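Side-chain contacts in farnesyltransferase, putative (Trypanosoma cruzi, PDB 3WCA), which probably catalyses, with magnesium, the NAD(P)H-dependent condensation of two farnesyl diphosphates to squalene, the first committed step towards lanosterol: residues P77-F80 and K81-L85; Y157-Y160 and C161-A165; G310-A313 and R314-Y318. The protein carries 1 engineered substitution. All coordinates share one frame; numbering follows the deposited sequence.

Interaction 1 (P77-F80 and K81-L85); sequences PVEF and KLREL. Engineered in segment 77-80: Glu79 (natural residue Asp).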
ATOM      1  N   PRO A  77      -9.350  11.173  20.921  1.00 53.15           N
ATOM      2  CA  PRO A  77      -9.555   9.980  21.750  1.00 51.36           C
ATOM      3  C   PRO A  77      -9.820   8.693  20.980  1.00 48.99           C
ATOM      4  O   PRO A  77     -10.532   8.696  19.976  1.00 48.29           O
ATOM      5  CB  PRO A  77     -10.747  10.368  22.630  1.00 52.05           C
ATOM      6  CG  PRO A  77     -10.648  11.858  22.711  1.00 53.68           C
ATOM      7  CD  PRO A  77     -10.322  12.219  21.287  1.00 54.22           C
ATOM      8  N   VAL A  78      -9.260   7.593  21.476  1.00 45.82           N
ATOM      9  CA  VAL A  78      -9.441   6.292  20.853  1.00 45.31           C
ATOM     10  C   VAL A  78     -10.896   5.824  20.914  1.00 44.84           C
ATOM     11  O   VAL A  78     -11.405   5.254  19.945  1.00 45.84           O
ATOM     12  CB  VAL A  78      -8.554   5.225  21.515  1.00 46.80           C
ATOM     13  CG1 VAL A  78      -8.801   3.865  20.869  1.00 47.59           C
ATOM     14  CG2 VAL A  78      -7.094   5.618  21.380  1.00 46.77           C
ATOM     15  N   GLU A  79     -11.575   6.059  22.035  1.00 43.55           N
ATOM     16  CA  GLU A  79     -12.967   5.634  22.129  1.00 41.48           C
ATOM     17  C   GLU A  79     -13.767   6.354  21.037  1.00 40.93           C
ATOM     18  O   GLU A  79     -14.781   5.851  20.556  1.00 39.72           O
ATOM     19  CB  GLU A  79     -13.558   5.901  23.536  1.00 41.93           C
ATOM     20  CG  GLU A  79     -14.016   7.332  23.850  1.00 42.19           C
ATOM     21  CD  GLU A  79     -12.960   8.167  24.559  1.00 43.15           C
ATOM     22  OE1 GLU A  79     -11.915   7.610  24.964  1.00 47.44           O
ATOM     23  OE2 GLU A  79     -13.179   9.384  24.726  1.00 42.45           O
ATOM     24  N   PHE A  80     -13.295   7.526  20.628  1.00 41.84           N
ATOM     25  CA  PHE A  80     -13.969   8.260  19.562  1.00 43.06           C
ATOM     26  C   PHE A  80     -13.815   7.474  18.250  1.00 42.88           C
ATOM     27  O   PHE A  80     -14.736   7.410  17.442  1.00 42.19           O
ATOM     28  CB  PHE A  80     -13.351   9.652  19.379  1.00 43.58           C
ATOM     29  CG  PHE A  80     -13.890  10.398  18.186  1.00 44.99           C
ATOM     30  CD1 PHE A  80     -14.994  11.238  18.310  1.00 43.35           C
ATOM     31  CD2 PHE A  80     -13.322  10.222  16.923  1.00 42.92           C
ATOM     32  CE1 PHE A  80     -15.531  11.894  17.194  1.00 46.52           C
ATOM     33  CE2 PHE A  80     -13.850  10.870  15.802  1.00 45.23           C
ATOM     34  CZ  PHE A  80     -14.960  11.709  15.937  1.00 45.18           C
ATOM     35  N   LYS A  81     -12.642   6.877  18.050  1.00 42.63           N
ATOM     36  CA  LYS A  81     -12.369   6.117  16.836  1.00 42.91           C
ATOM     37  C   LYS A  81     -13.064   4.760  16.834  1.00 44.40           C
ATOM     38  O   LYS A  81     -13.575   4.323  15.802  1.00 45.39           O
ATOM     39  CB  LYS A  81     -10.858   5.931  16.662  1.00 41.07           C
ATOM     40  CG  LYS A  81     -10.083   7.244  16.534  1.00 38.65           C
ATOM     41  CD  LYS A  81      -8.588   6.981  16.563  1.00 40.36           C
ATOM     42  CE  LYS A  81      -7.764   8.264  16.495  1.00 38.31           C
ATOM     43  NZ  LYS A  81      -6.309   7.925  16.598  1.00 37.73           N
ATOM     44  N   LEU A  82     -13.086   4.093  17.983  1.00 44.23           N
ATOM     45  CA  LEU A  82     -13.738   2.792  18.085  1.00 45.39           C
ATOM     46  C   LEU A  82     -15.246   2.960  17.927  1.00 45.95           C
ATOM     47  O   LEU A  82     -15.967   2.021  17.583  1.00 47.73           O
ATOM     48  CB  LEU A  82     -13.425   2.155  19.438  1.00 45.49           C
ATOM     49  CG  LEU A  82     -11.944   1.899  19.715  1.00 46.75           C
ATOM     50  CD1 LEU A  82     -11.773   1.287  21.106  1.00 46.20           C
ATOM     51  CD2 LEU A  82     -11.386   0.968  18.642  1.00 45.68           C
ATOM     52  N   ARG A  83     -15.713   4.174  18.173  1.00 46.53           N
ATOM     53  CA  ARG A  83     -17.127   4.493  18.071  1.00 47.81           C
ATOM     54  C   ARG A  83     -17.531   4.819  16.626  1.00 47.00           C
ATOM     55  O   ARG A  83     -18.444   4.211  16.071  1.00 46.69           O
ATOM     56  CB  ARG A  83     -17.443   5.692  18.977  1.00 48.38           C
ATOM     57  CG  ARG A  83     -18.915   6.096  19.041  1.00 51.00           C
ATOM     58  CD  ARG A  83     -19.061   7.499  19.633  1.00 51.61           C
ATOM     59  NE  ARG A  83     -18.375   7.629  20.921  1.00 52.09           N
ATOM     60  CZ  ARG A  83     -17.637   8.677  21.278  1.00 50.66           C
ATOM     61  NH1 ARG A  83     -17.478   9.700  20.445  1.00 52.31           N
ATOM     62  NH2 ARG A  83     -17.048   8.703  22.464  1.00 49.56           N
ATOM     63  N   GLU A  84     -16.830   5.775  16.025  1.00 45.67           N
ATOM     64  CA  GLU A  84     -17.127   6.230  14.669  1.00 44.76           C
ATOM     65  C   GLU A  84     -16.761   5.296  13.505  1.00 43.00           C
ATOM     66  O   GLU A  84     -17.547   5.126  12.572  1.00 42.04           O
ATOM     67  CB  GLU A  84     -16.464   7.594  14.441  1.00 45.22           C
ATOM     68  CG  GLU A  84     -16.935   8.713  15.374  1.00 47.49           C
ATOM     69  CD  GLU A  84     -18.390   9.113  15.152  1.00 48.88           C
ATOM     70  OE1 GLU A  84     -18.852   9.100  13.988  1.00 48.48           O
ATOM     71  OE2 GLU A  84     -19.067   9.462  16.142  1.00 49.91           O
ATOM     72  N   LEU A  85     -15.576   4.693  13.558  1.00 42.52           N
ATOM     73  CA  LEU A  85     -15.114   3.817  12.484  1.00 39.31           C
ATOM     74  C   LEU A  85     -16.043   2.696  12.008  1.00 40.30           C
ATOM     75  O   LEU A  85     -16.407   2.655  10.831  1.00 40.87           O
ATOM     76  CB  LEU A  85     -13.744   3.231  12.850  1.00 39.22           C
ATOM     77  CG  LEU A  85     -12.597   4.251  12.859  1.00 36.74           C
ATOM     78  CD1 LEU A  85     -11.308   3.586  13.316  1.00 36.47           C
ATOM     79  CD2 LEU A  85     -12.429   4.844  11.454  1.00 36.76           C
TER
HETATM   80  O   HOH W   1     -15.410  10.485  23.988  1.00 36.11           O
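The Phe80 ring carries Glu84 over one face: CG of Glu84 sits 3.8 Å from the ring centroid, 19° off the normal and displaced toward the rim, a CH-pi contact made by the aliphatic part of an acidic side chain. The Glu84 chain is bent at chi2 (-67°), and its carboxylate plane lies 27° from that of the ring. Arg83 comes to the same ring from another direction, NH1 standing 3.6 Å from Phe80 CD1 with the guanidinium nearly perpendicular to the ring. One face of that guanidinium rests on Glu79 O and Phe80 CA; at its edge, in plane, lies a water. The water accepts from Arg83 NH2 (2.9 Å) and donates to Glu79 OE2, linking charges that are 4.5 Å apart between OE2 and NH2, too far for a salt bridge. Glu79 is an engineered residue, and its CG packs beside NH2. On another side of the helix Val78 CG1 lies 3.9 Å from Leu82 CG, the two side chains running the same way. Met99 touches both Phe80 and Glu84, while the extended Lys81 sends NZ to the backbone oxygens of Glu71 and Asp73. These are i to i+4 and i to i+3 contacts of a short surface helix that begins right after Pro77, which occupies the N-cap position, and that follows the helix bearing the magnesium ligands Asp68, Glu71 and Asp72.

Interaction 2 (Y157-Y160 and C161-A165); sequences YDLY and CHYVA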
ATOM      1  N   TYR A 157       1.839  -8.329  11.858  1.00 34.87           N
ATOM      2  CA  TYR A 157       2.332  -7.483  10.766  1.00 33.52           C
ATOM      3  C   TYR A 157       1.525  -7.773   9.497  1.00 33.44           C
ATOM      4  O   TYR A 157       0.927  -6.873   8.916  1.00 31.80           O
ATOM      5  CB  TYR A 157       3.826  -7.767  10.554  1.00 29.83           C
ATOM      6  CG  TYR A 157       4.550  -6.965   9.475  1.00 30.37           C
ATOM      7  CD1 TYR A 157       4.353  -5.584   9.326  1.00 28.69           C
ATOM      8  CD2 TYR A 157       5.519  -7.575   8.678  1.00 29.21           C
ATOM      9  CE1 TYR A 157       5.119  -4.837   8.411  1.00 28.50           C
ATOM     10  CE2 TYR A 157       6.284  -6.842   7.765  1.00 28.38           C
ATOM     11  CZ  TYR A 157       6.085  -5.476   7.639  1.00 29.57           C
ATOM     12  OH  TYR A 157       6.879  -4.763   6.757  1.00 30.68           O
ATOM     13  N   ASP A 158       1.498  -9.040   9.091  1.00 33.82           N
ATOM     14  CA  ASP A 158       0.749  -9.473   7.917  1.00 33.74           C
ATOM     15  C   ASP A 158      -0.739  -9.156   7.980  1.00 34.48           C
ATOM     16  O   ASP A 158      -1.321  -8.693   6.996  1.00 35.74           O
ATOM     17  CB  ASP A 158       0.925 -10.974   7.708  1.00 34.52           C
ATOM     18  CG  ASP A 158       2.224 -11.307   7.019  1.00 33.43           C
ATOM     19  OD1 ASP A 158       3.175 -10.515   7.133  1.00 33.13           O
ATOM     20  OD2 ASP A 158       2.299 -12.362   6.369  1.00 38.12           O
ATOM     21  N   LEU A 159      -1.367  -9.401   9.126  1.00 34.50           N
ATOM     22  CA  LEU A 159      -2.795  -9.140   9.241  1.00 33.74           C
ATOM     23  C   LEU A 159      -3.099  -7.650   9.162  1.00 32.72           C
ATOM     24  O   LEU A 159      -4.065  -7.245   8.514  1.00 34.15           O
ATOM     25  CB  LEU A 159      -3.362  -9.739  10.538  1.00 34.93           C
ATOM     26  CG  LEU A 159      -4.879  -9.608  10.757  1.00 39.42           C
ATOM     27  CD1 LEU A 159      -5.637 -10.346   9.642  1.00 32.36           C
ATOM     28  CD2 LEU A 159      -5.259 -10.167  12.154  1.00 36.88           C
ATOM     29  N   TYR A 160      -2.280  -6.830   9.813  1.00 30.51           N
ATOM     30  CA  TYR A 160      -2.500  -5.388   9.767  1.00 30.58           C
ATOM     31  C   TYR A 160      -2.342  -4.877   8.324  1.00 29.98           C
ATOM     32  O   TYR A 160      -3.088  -3.997   7.889  1.00 30.15           O
ATOM     33  CB  TYR A 160      -1.527  -4.640  10.691  1.00 27.80           C
ATOM     34  CG  TYR A 160      -1.701  -3.136  10.636  1.00 30.95           C
ATOM     35  CD1 TYR A 160      -2.751  -2.510  11.308  1.00 31.79           C
ATOM     36  CD2 TYR A 160      -0.849  -2.342   9.860  1.00 31.07           C
ATOM     37  CE1 TYR A 160      -2.955  -1.128  11.202  1.00 33.74           C
ATOM     38  CE2 TYR A 160      -1.041  -0.965   9.745  1.00 33.21           C
ATOM     39  CZ  TYR A 160      -2.096  -0.364  10.416  1.00 33.53           C
ATOM     40  OH  TYR A 160      -2.302   0.994  10.294  1.00 35.56           O
ATOM     41  N   CYS A 161      -1.366  -5.421   7.599  1.00 26.92           N
ATOM     42  CA  CYS A 161      -1.141  -5.029   6.216  1.00 28.01           C
ATOM     43  C   CYS A 161      -2.356  -5.428   5.395  1.00 27.96           C
ATOM     44  O   CYS A 161      -2.756  -4.714   4.471  1.00 24.88           O
ATOM     45  CB  CYS A 161       0.125  -5.696   5.648  1.00 27.53           C
ATOM     46  SG  CYS A 161       1.670  -4.958   6.263  1.00 29.63           S
ATOM     47  N   HIS A 162      -2.941  -6.571   5.743  1.00 29.18           N
ATOM     48  CA  HIS A 162      -4.127  -7.067   5.054  1.00 28.65           C
ATOM     49  C   HIS A 162      -5.269  -6.061   5.182  1.00 29.97           C
ATOM     50  O   HIS A 162      -5.892  -5.689   4.187  1.00 32.46           O
ATOM     51  CB  HIS A 162      -4.557  -8.415   5.646  1.00 30.07           C
ATOM     52  CG  HIS A 162      -5.937  -8.841   5.252  1.00 30.11           C
ATOM     53  ND1 HIS A 162      -6.255  -9.247   3.974  1.00 30.76           N
ATOM     54  CD2 HIS A 162      -7.087  -8.911   5.968  1.00 28.32           C
ATOM     55  CE1 HIS A 162      -7.541  -9.550   3.919  1.00 32.32           C
ATOM     56  NE2 HIS A 162      -8.069  -9.353   5.115  1.00 30.42           N
ATOM     57  N   TYR A 163      -5.523  -5.610   6.405  1.00 28.72           N
ATOM     58  CA  TYR A 163      -6.598  -4.661   6.669  1.00 31.32           C
ATOM     59  C   TYR A 163      -6.448  -3.295   6.013  1.00 31.19           C
ATOM     60  O   TYR A 163      -7.446  -2.695   5.612  1.00 33.24           O
ATOM     61  CB  TYR A 163      -6.770  -4.419   8.181  1.00 33.16           C
ATOM     62  CG  TYR A 163      -7.314  -5.589   8.997  1.00 37.80           C
ATOM     63  CD1 TYR A 163      -8.501  -6.232   8.642  1.00 39.36           C
ATOM     64  CD2 TYR A 163      -6.656  -6.020  10.148  1.00 39.10           C
ATOM     65  CE1 TYR A 163      -9.023  -7.280   9.421  1.00 41.10           C
ATOM     66  CE2 TYR A 163      -7.161  -7.060  10.931  1.00 42.33           C
ATOM     67  CZ  TYR A 163      -8.341  -7.686  10.567  1.00 43.82           C
ATOM     68  OH  TYR A 163      -8.825  -8.717  11.346  1.00 44.60           O
ATOM     69  N   VAL A 164      -5.224  -2.782   5.914  1.00 27.84           N
ATOM     70  CA  VAL A 164      -5.069  -1.455   5.354  1.00 25.86           C
ATOM     71  C   VAL A 164      -4.571  -1.377   3.923  1.00 25.54           C
ATOM     72  O   VAL A 164      -4.555  -0.288   3.353  1.00 24.95           O
ATOM     73  CB  VAL A 164      -4.155  -0.564   6.249  1.00 27.61           C
ATOM     74  CG1 VAL A 164      -4.702  -0.546   7.697  1.00 26.64           C
ATOM     75  CG2 VAL A 164      -2.705  -1.071   6.208  1.00 18.14           C
ATOM     76  N   ALA A 165      -4.187  -2.515   3.351  1.00 23.73           N
ATOM     77  CA  ALA A 165      -3.665  -2.557   1.991  1.00 25.83           C
ATOM     78  C   ALA A 165      -4.091  -3.811   1.226  1.00 25.98           C
ATOM     79  O   ALA A 165      -4.490  -3.733   0.065  1.00 26.76           O
ATOM     80  CB  ALA A 165      -2.147  -2.468   2.026  1.00 26.61           C
TER
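The shortest sound polar bond joins His162 N to Asp158 O at 2.9 Å, one of four successive i to i+4 backbone bonds that tie residues 157-160 to 161-164. The last of them, Val164 N to Tyr160 O at 3.2 Å, leads into a wider pi-type turn at 162-165.

The side chains spread round the helix. Leu159 and Tyr163 meet at a slant: Leu159 CG stands 3.4 Å from Tyr163 CE2, and the Leu159 methyls CD1 and CD2 reach on toward CZ and OH of Tyr163. With CG of Leu159 swung opposite the backbone N (chi1 -177°), the branch runs along the helix to the next turn. Tyr163 CD2 also comes to 3.3 Å from Leu159 O. One residue further along, Val164 CG1 lies over a face of the Tyr160 ring, 4.2 Å from its centroid and 26° off the normal, while CG2 approaches CE2. Cys161 SG is 4.5 Å from the Tyr157 centroid, an oblique sulfur-aromatic contact, and Leu198 of helix 191-207 packs on Cys161.

The polar ends find partners on other helices. Asp158 OD1 forms a salt bridge with Lys202, His162 ND1 bonds to Asn194 OD1, and Tyr160 OH bonds to OE2 of the magnesium ligand Glu71, while Phe146 meets the Tyr160 ring edge-to-face. Ala165, at the end of this segment, belongs to the pocket of the bound farnesyl thiodiphosphate.

The side chain of Tyr160, its nearest atom about 4 Å from the bound magnesium ion, is thus a second-shell group: Val164 backs its ring, and the hydrogen bond of its hydroxyl to Glu71 probably steadies that carboxylate at the metal.

Interaction 3 (G310-A313 and R314-Y318); sequences GATA and RIFHY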
ATOM      1  N   GLY A 310      13.495  10.694 -12.865  1.00 29.02           N
ATOM      2  CA  GLY A 310      13.692  10.131 -14.193  1.00 27.36           C
ATOM      3  C   GLY A 310      13.363   8.647 -14.229  1.00 26.95           C
ATOM      4  O   GLY A 310      12.753   8.150 -15.187  1.00 26.04           O
ATOM      5  N   ALA A 311      13.775   7.927 -13.194  1.00 23.19           N
ATOM      6  CA  ALA A 311      13.465   6.500 -13.105  1.00 26.05           C
ATOM      7  C   ALA A 311      11.940   6.348 -13.016  1.00 22.60           C
ATOM      8  O   ALA A 311      11.353   5.439 -13.595  1.00 25.60           O
ATOM      9  CB  ALA A 311      14.119   5.884 -11.853  1.00 23.71           C
ATOM     10  N   THR A 312      11.303   7.246 -12.285  1.00 22.89           N
ATOM     11  CA  THR A 312       9.850   7.193 -12.139  1.00 27.00           C
ATOM     12  C   THR A 312       9.175   7.358 -13.497  1.00 27.60           C
ATOM     13  O   THR A 312       8.290   6.567 -13.873  1.00 29.29           O
ATOM     14  CB  THR A 312       9.361   8.287 -11.178  1.00 27.29           C
ATOM     15  OG1 THR A 312       9.968   8.079  -9.896  1.00 27.41           O
ATOM     16  CG2 THR A 312       7.846   8.227 -11.018  1.00 30.50           C
ATOM     17  N   ALA A 313       9.603   8.374 -14.246  1.00 27.95           N
ATOM     18  CA  ALA A 313       9.033   8.622 -15.569  1.00 27.26           C
ATOM     19  C   ALA A 313       9.217   7.394 -16.443  1.00 28.29           C
ATOM     20  O   ALA A 313       8.301   6.992 -17.160  1.00 30.58           O
ATOM     21  CB  ALA A 313       9.699   9.847 -16.221  1.00 28.40           C
ATOM     22  N   ARG A 314      10.391   6.776 -16.363  1.00 27.74           N
ATOM     23  CA  ARG A 314      10.672   5.599 -17.170  1.00 26.36           C
ATOM     24  C   ARG A 314       9.743   4.458 -16.793  1.00 27.79           C
ATOM     25  O   ARG A 314       9.240   3.744 -17.665  1.00 25.21           O
ATOM     26  CB  ARG A 314      12.124   5.162 -16.989  1.00 28.88           C
ATOM     27  CG  ARG A 314      12.583   4.058 -17.942  1.00 33.81           C
ATOM     28  CD  ARG A 314      13.985   3.556 -17.572  1.00 34.35           C
ATOM     29  NE  ARG A 314      14.926   4.661 -17.437  1.00 38.56           N
ATOM     30  CZ  ARG A 314      15.658   4.909 -16.349  1.00 40.30           C
ATOM     31  NH1 ARG A 314      15.573   4.127 -15.273  1.00 38.33           N
ATOM     32  NH2 ARG A 314      16.479   5.949 -16.337  1.00 39.48           N
ATOM     33  N   ILE A 315       9.527   4.274 -15.493  1.00 26.87           N
ATOM     34  CA  ILE A 315       8.648   3.204 -15.025  1.00 25.46           C
ATOM     35  C   ILE A 315       7.217   3.453 -15.530  1.00 27.03           C
ATOM     36  O   ILE A 315       6.554   2.545 -16.023  1.00 27.99           O
ATOM     37  CB  ILE A 315       8.662   3.115 -13.481  1.00 23.10           C
ATOM     38  CG1 ILE A 315      10.007   2.531 -13.023  1.00 24.11           C
ATOM     39  CG2 ILE A 315       7.449   2.289 -12.984  1.00 22.99           C
ATOM     40  CD1 ILE A 315      10.255   2.575 -11.519  1.00 20.22           C
ATOM     41  N   PHE A 316       6.750   4.686 -15.412  1.00 28.14           N
ATOM     42  CA  PHE A 316       5.423   5.012 -15.893  1.00 33.13           C
ATOM     43  C   PHE A 316       5.301   4.773 -17.398  1.00 35.13           C
ATOM     44  O   PHE A 316       4.253   4.333 -17.892  1.00 34.72           O
ATOM     45  CB  PHE A 316       5.086   6.468 -15.591  1.00 33.40           C
ATOM     46  CG  PHE A 316       4.344   6.660 -14.305  1.00 36.03           C
ATOM     47  CD1 PHE A 316       5.017   6.653 -13.085  1.00 39.53           C
ATOM     48  CD2 PHE A 316       2.964   6.843 -14.310  1.00 36.74           C
ATOM     49  CE1 PHE A 316       4.326   6.832 -11.881  1.00 37.98           C
ATOM     50  CE2 PHE A 316       2.266   7.021 -13.120  1.00 38.67           C
ATOM     51  CZ  PHE A 316       2.951   7.015 -11.902  1.00 38.32           C
ATOM     52  N   HIS A 317       6.381   5.035 -18.120  1.00 35.17           N
ATOM     53  CA  HIS A 317       6.363   4.878 -19.558  1.00 37.22           C
ATOM     54  C   HIS A 317       6.280   3.461 -20.090  1.00 37.29           C
ATOM     55  O   HIS A 317       5.498   3.192 -21.002  1.00 38.44           O
ATOM     56  CB  HIS A 317       7.581   5.544 -20.198  1.00 40.19           C
ATOM     57  CG  HIS A 317       7.608   5.396 -21.686  1.00 43.45           C
ATOM     58  ND1 HIS A 317       6.818   6.159 -22.521  1.00 45.11           N
ATOM     59  CD2 HIS A 317       8.231   4.492 -22.479  1.00 44.37           C
ATOM     60  CE1 HIS A 317       6.950   5.728 -23.763  1.00 45.37           C
ATOM     61  NE2 HIS A 317       7.801   4.716 -23.765  1.00 45.70           N
ATOM     62  N   TYR A 318       7.081   2.561 -19.536  1.00 35.77           N
ATOM     63  CA  TYR A 318       7.120   1.187 -20.019  1.00 38.42           C
ATOM     64  C   TYR A 318       6.216   0.143 -19.383  1.00 38.27           C
ATOM     65  O   TYR A 318       6.012  -0.915 -19.973  1.00 39.42           O
ATOM     66  CB  TYR A 318       8.560   0.672 -19.976  1.00 43.05           C
ATOM     67  CG  TYR A 318       9.464   1.299 -21.010  1.00 47.58           C
ATOM     68  CD1 TYR A 318       9.471   0.842 -22.327  1.00 50.50           C
ATOM     69  CD2 TYR A 318      10.305   2.359 -20.674  1.00 50.65           C
ATOM     70  CE1 TYR A 318      10.296   1.428 -23.287  1.00 52.57           C
ATOM     71  CE2 TYR A 318      11.131   2.952 -21.621  1.00 52.93           C
ATOM     72  CZ  TYR A 318      11.122   2.482 -22.927  1.00 54.65           C
ATOM     73  OH  TYR A 318      11.944   3.070 -23.870  1.00 57.54           O
TER
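Thr312 O receives the straightest of the backbone bonds here, from Phe316 N at 2.9 Å with an N-H...O angle of 169°. Arg314 N to Gly310 O, Ile315 N to Ala311 O and His317 N to Ala313 O repeat the pattern, one regular i to i+4 ladder. Thr312 O has a second neighbour: CD1 of Phe316 lies 3.4 Å from Thr312 O, which sits at the edge of the ring, in its plane. The hydroxyl of Thr312 turns back along the helix, where OG1 is hydrogen-bonded to Thr308 O.

That rotation places the methyl beside the aromatic ring. With OG1 lying opposite the carbonyl carbon (chi1 -60°), CG2 extends toward the following turn and comes to 3.8 Å from Phe316 CD1, the two side chains lying side by side and pointing the same way. Helix 309-318 belongs to the all-helical fold of this squalene synthase, and this side of it is set against helix 274-294: Met286 touches both Thr312 and Phe316, and Ile282 adds to the packing on the ring. Val44 and Val45 of helix 40-45 also meet Phe316, whose side chain is about 10 Å from the bound farnesyl thiodiphosphate.

Next round the helix, Ile315 is buried, CG1 lying 3.3 Å from Ala311 O, with Val285 of helix 274-294 and Tyr332 of helix 322-338 against its side chain. Tyr332 touches Ala311 as well. Toward the solvent-exposed side, Arg314 folds back at chi3 (-51°), laying one face of its guanidinium over Ala311 CA and Gly310 O; NH1 is 3.8 Å from that CA and 4.1 Å from Ala311 CB.

In the fold
All three are contacts within single helices, strung along the chain without touching. Interaction 2 lies deepest, its centre about 9 Å from that of the chain, whereas interactions 1 and 3 are surface contacts on opposite sides of the chain's centre, about 41 Å apart between centres. Their chemistry differs too: interaction 1 mixes charged side chains with a ring and a bridging water, interaction 2 sets tyrosines against aliphatic and sulfur groups, and interaction 3 combines a threonine-phenylalanine pair with a folded arginine. Interactions 1 and 2 both reach Glu71, through its backbone oxygen and its carboxylate respectively; interaction 3 lies away from the metal site.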